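Discoidin-2 (Dictyostelium discoideum, PDB 2VM9) binds galactose and N-acetylgalactosamine as a trimeric, calcium-containing lectin that may take part in spore formation and spore coat assembly. Local coordinates at residues S51-A65 / H137-L151. Sequence-based numbering, arbitrary orientation.
Sequences SWSSSVLDKNQFIVA and HPQTYNNHISLRWEL
Leu57 lays its CD2 methyl squarely over the centre of the His144 ring, 3.6 Å from the centroid and 3° off the ring normal. At the edge of that same ring, NE2 donates to Ser54 O (2.7 Å, 177° at the hydrogen), almost exactly in the imidazole plane although well above the plane of the carbonyl. Together these probably hold the imidazole's tilt and rotation; CG anti to the backbone N (chi1 -156°) brings the ring to Ser54 O and Leu57. Next along, Ile145 divides its work: CG2 packs 3.7 Å from Trp52 CZ3, while CD1 rests against Gln61 CG. The Trp52 ring also has Leu147 CD2 at its edge and Ile63 CG1 on one face, and its NE1 is taken by Thr22 O.

Strand 52-53 pairs antiparallel with the start of strand 146-153 through Trp52 N to Leu147 O (2.9 Å) and Leu147 N to Trp52 O, and Ser54 N extends the pairing to Ile145 O (3.0 Å). Beside them Ser53 OG sits 2.8 Å from Ser146 OG, which also bonds Gln86. Farther on, Ile63 CG2 and Ala65 CB lean on the Trp149 indole between the two sheets of this F5/8 type C beta-sandwich. On strand 133-142, Phe62 CB makes a CH-pi contact over the centre of the His137 ring, and a water joins His137 ND1 to Lys59 O and Gln61 O. A greasy interior thus meets a polar end, where loop 54-62 is tied directly at Ser54 and through waters at strand 133-142.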
loop_
_atom_site.group_PDB
_atom_site.type_symbol
_atom_site.label_atom_id
_atom_site.label_comp_id
_atom_site.label_asym_id
_atom_site.label_seq_id
_atom_site.Cartn_x
_atom_site.Cartn_y
_atom_site.Cartn_z
ATOM N N SER A 51 -21.395 12.163 -18.412
ATOM C CA SER A 51 -21.205 10.719 -18.566
ATOM C C SER A 51 -19.806 10.493 -19.141
ATOM O O SER A 51 -19.224 11.384 -19.764
ATOM C CB SER A 51 -22.210 10.104 -19.582
ATOM O OG SER A 51 -22.023 10.682 -20.907
ATOM N N TRP A 52 -19.294 9.280 -18.980
ATOM C CA TRP A 52 -18.330 8.790 -19.976
ATOM C C TRP A 52 -19.181 8.355 -21.177
ATOM O O TRP A 52 -20.235 7.715 -20.994
ATOM C CB TRP A 52 -17.587 7.565 -19.450
ATOM C CG TRP A 52 -16.933 6.766 -20.559
ATOM C CD1 TRP A 52 -15.922 7.188 -21.389
ATOM C CD2 TRP A 52 -17.229 5.416 -20.937
ATOM N NE1 TRP A 52 -15.576 6.182 -22.258
ATOM C CE2 TRP A 52 -16.362 5.085 -22.020
ATOM C CE3 TRP A 52 -18.144 4.456 -20.480
ATOM C CZ2 TRP A 52 -16.366 3.823 -22.638
ATOM C CZ3 TRP A 52 -18.163 3.188 -21.114
ATOM C CH2 TRP A 52 -17.277 2.888 -22.167
ATOM N N SER A 53 -18.730 8.661 -22.393
ATOM C CA SER A 53 -19.392 8.094 -23.593
ATOM C C SER A 53 -18.317 7.491 -24.499
ATOM O O SER A 53 -17.325 8.182 -24.824
ATOM C CB SER A 53 -20.164 9.175 -24.360
ATOM O OG SER A 53 -21.166 9.786 -23.550
ATOM N N SER A 54 -18.516 6.241 -24.935
ATOM C CA SER A 54 -17.519 5.575 -25.773
ATOM C C SER A 54 -17.442 6.245 -27.154
ATOM O O SER A 54 -18.296 7.050 -27.523
ATOM C CB SER A 54 -17.845 4.079 -25.935
ATOM O OG SER A 54 -18.943 3.932 -26.807
ATOM N N SER A 55 -16.417 5.891 -27.925
ATOM C CA SER A 55 -16.401 6.289 -29.328
ATOM C C SER A 55 -17.042 5.223 -30.231
ATOM O O SER A 55 -17.921 5.517 -31.054
ATOM C CB SER A 55 -14.989 6.611 -29.814
ATOM O OG SER A 55 -15.074 7.043 -31.176
ATOM N N VAL A 56 -16.600 3.988 -30.050
ATOM C CA VAL A 56 -17.103 2.819 -30.784
ATOM C C VAL A 56 -18.307 2.250 -30.052
ATOM O O VAL A 56 -18.310 2.159 -28.830
ATOM C CB VAL A 56 -15.980 1.765 -30.861
ATOM C CG1 VAL A 56 -16.511 0.443 -31.465
ATOM C CG2 VAL A 56 -14.822 2.343 -31.682
ATOM N N LEU A 57 -19.337 1.890 -30.816
ATOM C CA LEU A 57 -20.514 1.260 -30.245
ATOM C C LEU A 57 -20.468 -0.204 -30.637
ATOM O O LEU A 57 -20.661 -0.563 -31.802
ATOM C CB LEU A 57 -21.803 1.907 -30.768
ATOM C CG LEU A 57 -22.030 3.358 -30.338
ATOM C CD1 LEU A 57 -23.288 3.899 -31.070
ATOM C CD2 LEU A 57 -22.142 3.521 -28.806
ATOM N N ASP A 58 -20.127 -1.026 -29.666
ATOM C CA ASP A 58 -20.139 -2.480 -29.838
ATOM C C ASP A 58 -20.191 -3.101 -28.446
ATOM O O ASP A 58 -20.408 -2.377 -27.478
ATOM C CB ASP A 58 -18.937 -2.970 -30.685
ATOM C CG ASP A 58 -17.571 -2.764 -30.013
ATOM O OD1 ASP A 58 -17.476 -2.317 -28.846
ATOM O OD2 ASP A 58 -16.565 -3.050 -30.713
ATOM N N LYS A 59 -19.980 -4.420 -28.355
ATOM C CA LYS A 59 -20.051 -5.106 -27.047
ATOM C C LYS A 59 -18.695 -5.264 -26.365
ATOM O O LYS A 59 -18.573 -6.002 -25.365
ATOM C CB LYS A 59 -20.704 -6.481 -27.220
ATOM C CG LYS A 59 -22.106 -6.389 -27.721
ATOM C CD LYS A 59 -22.708 -7.781 -27.916
ATOM C CE LYS A 59 -22.358 -8.342 -29.320
ATOM N NZ LYS A 59 -22.823 -9.747 -29.402
ATOM N N ASN A 60 -17.706 -4.514 -26.859
ATOM C CA ASN A 60 -16.304 -4.616 -26.416
ATOM C C ASN A 60 -15.776 -3.401 -25.646
ATOM O O ASN A 60 -14.563 -3.307 -25.392
ATOM C CB ASN A 60 -15.440 -4.810 -27.666
ATOM C CG ASN A 60 -15.847 -6.050 -28.428
ATOM O OD1 ASN A 60 -16.006 -7.113 -27.829
ATOM N ND2 ASN A 60 -16.065 -5.907 -29.730
ATOM N N GLN A 61 -16.657 -2.452 -25.332
ATOM C CA GLN A 61 -16.225 -1.232 -24.629
ATOM C C GLN A 61 -16.188 -1.496 -23.126
ATOM O O GLN A 61 -16.807 -2.438 -22.641
ATOM C CB GLN A 61 -17.186 -0.071 -24.929
ATOM C CG GLN A 61 -17.311 0.182 -26.441
ATOM C CD GLN A 61 -15.955 0.442 -27.066
ATOM O OE1 GLN A 61 -15.231 1.380 -26.675
ATOM N NE2 GLN A 61 -15.578 -0.404 -28.024
ATOM N N PHE A 62 -15.460 -0.663 -22.389
ATOM C CA PHE A 62 -15.330 -0.878 -20.947
ATOM C C PHE A 62 -14.733 0.338 -20.297
ATOM O O PHE A 62 -14.139 1.170 -20.977
ATOM C CB PHE A 62 -14.399 -2.095 -20.635
ATOM C CG PHE A 62 -13.035 -2.006 -21.313
ATOM C CD1 PHE A 62 -12.033 -1.203 -20.774
ATOM C CD2 PHE A 62 -12.773 -2.749 -22.460
ATOM C CE1 PHE A 62 -10.766 -1.098 -21.416
ATOM C CE2 PHE A 62 -11.528 -2.678 -23.112
ATOM C CZ PHE A 62 -10.521 -1.822 -22.592
ATOM N N ILE A 63 -14.855 0.398 -18.972
ATOM C CA ILE A 63 -13.933 1.206 -18.168
ATOM C C ILE A 63 -13.304 0.255 -17.162
ATOM O O ILE A 63 -14.014 -0.514 -16.499
ATOM C CB ILE A 63 -14.617 2.356 -17.395
ATOM C CG1 ILE A 63 -15.471 3.242 -18.313
ATOM C CG2 ILE A 63 -13.546 3.205 -16.634
ATOM C CD1 ILE A 63 -16.276 4.269 -17.533
ATOM N N VAL A 64 -11.982 0.314 -17.063
ATOM C CA VAL A 64 -11.231 -0.388 -16.028
ATOM C C VAL A 64 -10.958 0.604 -14.911
ATOM O O VAL A 64 -10.567 1.743 -15.185
ATOM C CB VAL A 64 -9.859 -0.886 -16.542
ATOM C CG1 VAL A 64 -9.138 -1.661 -15.428
ATOM C CG2 VAL A 64 -10.028 -1.730 -17.785
ATOM N N ALA A 65 -11.190 0.166 -13.674
ATOM C CA ALA A 65 -10.868 0.940 -12.470
ATOM C C ALA A 65 -9.838 0.157 -11.680
ATOM O O ALA A 65 -10.036 -1.041 -11.423
ATOM C CB ALA A 65 -12.109 1.156 -11.661
ATOM N N HIS A 137 -18.258 -3.722 -18.393
ATOM C CA HIS A 137 -18.280 -4.097 -19.815
ATOM C C HIS A 137 -19.722 -3.981 -20.321
ATOM O O HIS A 137 -20.482 -4.952 -20.257
ATOM C CB HIS A 137 -17.765 -5.539 -19.961
ATOM C CG HIS A 137 -16.268 -5.637 -19.991
ATOM N ND1 HIS A 137 -15.555 -5.732 -21.172
ATOM C CD2 HIS A 137 -15.348 -5.655 -18.993
ATOM C CE1 HIS A 137 -14.258 -5.815 -20.899
ATOM N NE2 HIS A 137 -14.106 -5.765 -19.585
ATOM N N PRO A 138 -20.131 -2.766 -20.740
ATOM C CA PRO A 138 -21.486 -2.566 -21.269
ATOM C C PRO A 138 -21.801 -3.581 -22.360
ATOM O O PRO A 138 -20.944 -3.873 -23.219
ATOM C CB PRO A 138 -21.417 -1.161 -21.868
ATOM C CG PRO A 138 -20.444 -0.441 -20.894
ATOM C CD PRO A 138 -19.355 -1.506 -20.740
ATOM N N GLN A 139 -23.008 -4.142 -22.301
ATOM C CA GLN A 139 -23.414 -5.102 -23.324
ATOM C C GLN A 139 -24.465 -4.543 -24.262
ATOM O O GLN A 139 -24.428 -4.816 -25.451
ATOM C CB GLN A 139 -23.957 -6.386 -22.688
ATOM C CG GLN A 139 -22.885 -7.101 -21.877
ATOM C CD GLN A 139 -21.710 -7.561 -22.735
ATOM O OE1 GLN A 139 -21.884 -8.390 -23.638
ATOM N NE2 GLN A 139 -20.504 -7.021 -22.465
ATOM N N THR A 140 -25.448 -3.833 -23.707
ATOM C CA THR A 140 -26.508 -3.247 -24.524
ATOM C C THR A 140 -26.716 -1.795 -24.047
ATOM O O THR A 140 -26.348 -1.438 -22.921
ATOM C CB THR A 140 -27.835 -4.028 -24.379
ATOM O OG1 THR A 140 -28.218 -4.090 -22.992
ATOM C CG2 THR A 140 -27.703 -5.481 -24.923
ATOM N N TYR A 141 -27.313 -0.973 -24.885
ATOM C CA TYR A 141 -27.403 0.449 -24.557
ATOM C C TYR A 141 -28.596 1.063 -25.276
ATOM O O TYR A 141 -29.068 0.541 -26.288
ATOM C CB TYR A 141 -26.102 1.179 -24.950
ATOM C CG TYR A 141 -25.577 0.719 -26.299
ATOM C CD1 TYR A 141 -25.982 1.356 -27.462
ATOM C CD2 TYR A 141 -24.675 -0.354 -26.391
ATOM C CE1 TYR A 141 -25.518 0.943 -28.728
ATOM C CE2 TYR A 141 -24.219 -0.803 -27.661
ATOM C CZ TYR A 141 -24.652 -0.141 -28.799
ATOM O OH TYR A 141 -24.273 -0.544 -30.026
ATOM N N ASN A 142 -29.083 2.171 -24.712
ATOM C CA ASN A 142 -30.060 3.018 -25.390
ATOM C C ASN A 142 -29.294 4.167 -25.993
ATOM O O ASN A 142 -28.714 4.972 -25.258
ATOM C CB ASN A 142 -31.116 3.582 -24.425
ATOM C CG ASN A 142 -32.035 4.562 -25.133
ATOM O OD1 ASN A 142 -32.285 5.586 -24.595
ATOM N ND2 ASN A 142 -32.598 4.214 -26.210
ATOM N N ASN A 143 -29.302 4.229 -27.324
ATOM C CA ASN A 143 -28.691 5.313 -28.110
ATOM C C ASN A 143 -27.161 5.377 -28.156
ATOM O O ASN A 143 -26.583 5.566 -29.219
ATOM C CB ASN A 143 -29.270 6.684 -27.715
ATOM C CG ASN A 143 -30.676 6.870 -28.292
ATOM O OD1 ASN A 143 -30.958 6.316 -29.344
ATOM N ND2 ASN A 143 -31.541 7.625 -27.618
ATOM N N HIS A 144 -26.519 5.248 -27.006
ATOM C CA HIS A 144 -25.047 5.290 -26.964
ATOM C C HIS A 144 -24.565 4.651 -25.684
ATOM O O HIS A 144 -25.287 4.644 -24.699
ATOM C CB HIS A 144 -24.562 6.749 -26.997
ATOM C CG HIS A 144 -23.170 6.896 -27.529
ATOM N ND1 HIS A 144 -22.908 7.114 -28.865
ATOM C CD2 HIS A 144 -21.970 6.817 -26.914
ATOM C CE1 HIS A 144 -21.602 7.196 -29.048
ATOM N NE2 HIS A 144 -21.010 7.002 -27.879
ATOM N N ILE A 145 -23.333 4.145 -25.696
ATOM C CA ILE A 145 -22.718 3.630 -24.485
ATOM C C ILE A 145 -22.256 4.867 -23.694
ATOM O O ILE A 145 -21.192 5.422 -23.947
ATOM C CB ILE A 145 -21.553 2.702 -24.804
ATOM C CG1 ILE A 145 -22.076 1.464 -25.551
ATOM C CG2 ILE A 145 -20.811 2.312 -23.506
ATOM C CD1 ILE A 145 -20.950 0.592 -26.166
ATOM N N SER A 146 -23.104 5.287 -22.765
ATOM C CA SER A 146 -22.850 6.449 -21.929
ATOM C C SER A 146 -23.289 6.078 -20.520
ATOM O O SER A 146 -24.384 5.534 -20.310
ATOM C CB SER A 146 -23.642 7.684 -22.422
ATOM O OG SER A 146 -23.290 8.039 -23.760
ATOM N N LEU A 147 -22.439 6.371 -19.533
ATOM C CA LEU A 147 -22.823 6.023 -18.174
ATOM C C LEU A 147 -22.100 6.882 -17.157
ATOM O O LEU A 147 -21.055 7.508 -17.454
ATOM C CB LEU A 147 -22.579 4.535 -17.863
ATOM C CG LEU A 147 -21.093 4.115 -17.809
ATOM C CD1 LEU A 147 -20.483 4.335 -16.428
ATOM C CD2 LEU A 147 -20.912 2.668 -18.225
ATOM N N ARG A 148 -22.680 6.902 -15.961
ATOM C CA ARG A 148 -22.013 7.384 -14.766
ATOM C C ARG A 148 -22.087 6.236 -13.760
ATOM O O ARG A 148 -22.953 5.379 -13.869
ATOM C CB ARG A 148 -22.693 8.635 -14.208
ATOM C CG ARG A 148 -22.510 9.860 -15.109
ATOM C CD ARG A 148 -23.401 11.035 -14.627
ATOM N NE ARG A 148 -24.804 10.742 -14.959
ATOM C CZ ARG A 148 -25.846 11.452 -14.526
ATOM N NH1 ARG A 148 -25.654 12.519 -13.731
ATOM N NH2 ARG A 148 -27.088 11.084 -14.855
ATOM N N TRP A 149 -21.153 6.206 -12.806
ATOM C CA TRP A 149 -21.059 5.064 -11.910
ATOM C C TRP A 149 -20.252 5.384 -10.669
ATOM O O TRP A 149 -19.559 6.416 -10.602
ATOM C CB TRP A 149 -20.460 3.835 -12.623
ATOM C CG TRP A 149 -19.019 3.972 -13.039
ATOM C CD1 TRP A 149 -18.364 5.108 -13.481
ATOM C CD2 TRP A 149 -18.055 2.921 -13.061
ATOM N NE1 TRP A 149 -17.035 4.799 -13.766
ATOM C CE2 TRP A 149 -16.841 3.462 -13.546
ATOM C CE3 TRP A 149 -18.108 1.555 -12.746
ATOM C CZ2 TRP A 149 -15.677 2.685 -13.683
ATOM C CZ3 TRP A 149 -16.974 0.790 -12.892
ATOM C CH2 TRP A 149 -15.767 1.358 -13.371
ATOM N N GLU A 150 -20.369 4.485 -9.697
ATOM C CA GLU A 150 -19.555 4.533 -8.507
ATOM C C GLU A 150 -19.314 3.101 -8.060
ATOM O O GLU A 150 -20.120 2.189 -8.330
ATOM C CB GLU A 150 -20.241 5.355 -7.414
ATOM C CG GLU A 150 -19.446 5.483 -6.082
ATOM C CD GLU A 150 -18.050 6.090 -6.284
ATOM O OE1 GLU A 150 -17.869 7.271 -5.938
ATOM O OE2 GLU A 150 -17.141 5.378 -6.762
ATOM N N LEU A 151 -18.169 2.901 -7.419
ATOM C CA LEU A 151 -17.789 1.602 -6.890
ATOM C C LEU A 151 -17.630 1.786 -5.413
ATOM O O LEU A 151 -16.930 2.716 -4.992
ATOM C CB LEU A 151 -16.436 1.203 -7.493
ATOM C CG LEU A 151 -16.495 0.697 -8.937
ATOM C CD1 LEU A 151 -15.115 0.719 -9.551
ATOM C CD2 LEU A 151 -17.138 -0.736 -9.000
HETATM O O HOH W 1 -19.478 -2.404 -24.893
HETATM O O HOH W 2 -17.301 -5.045 -23.221
#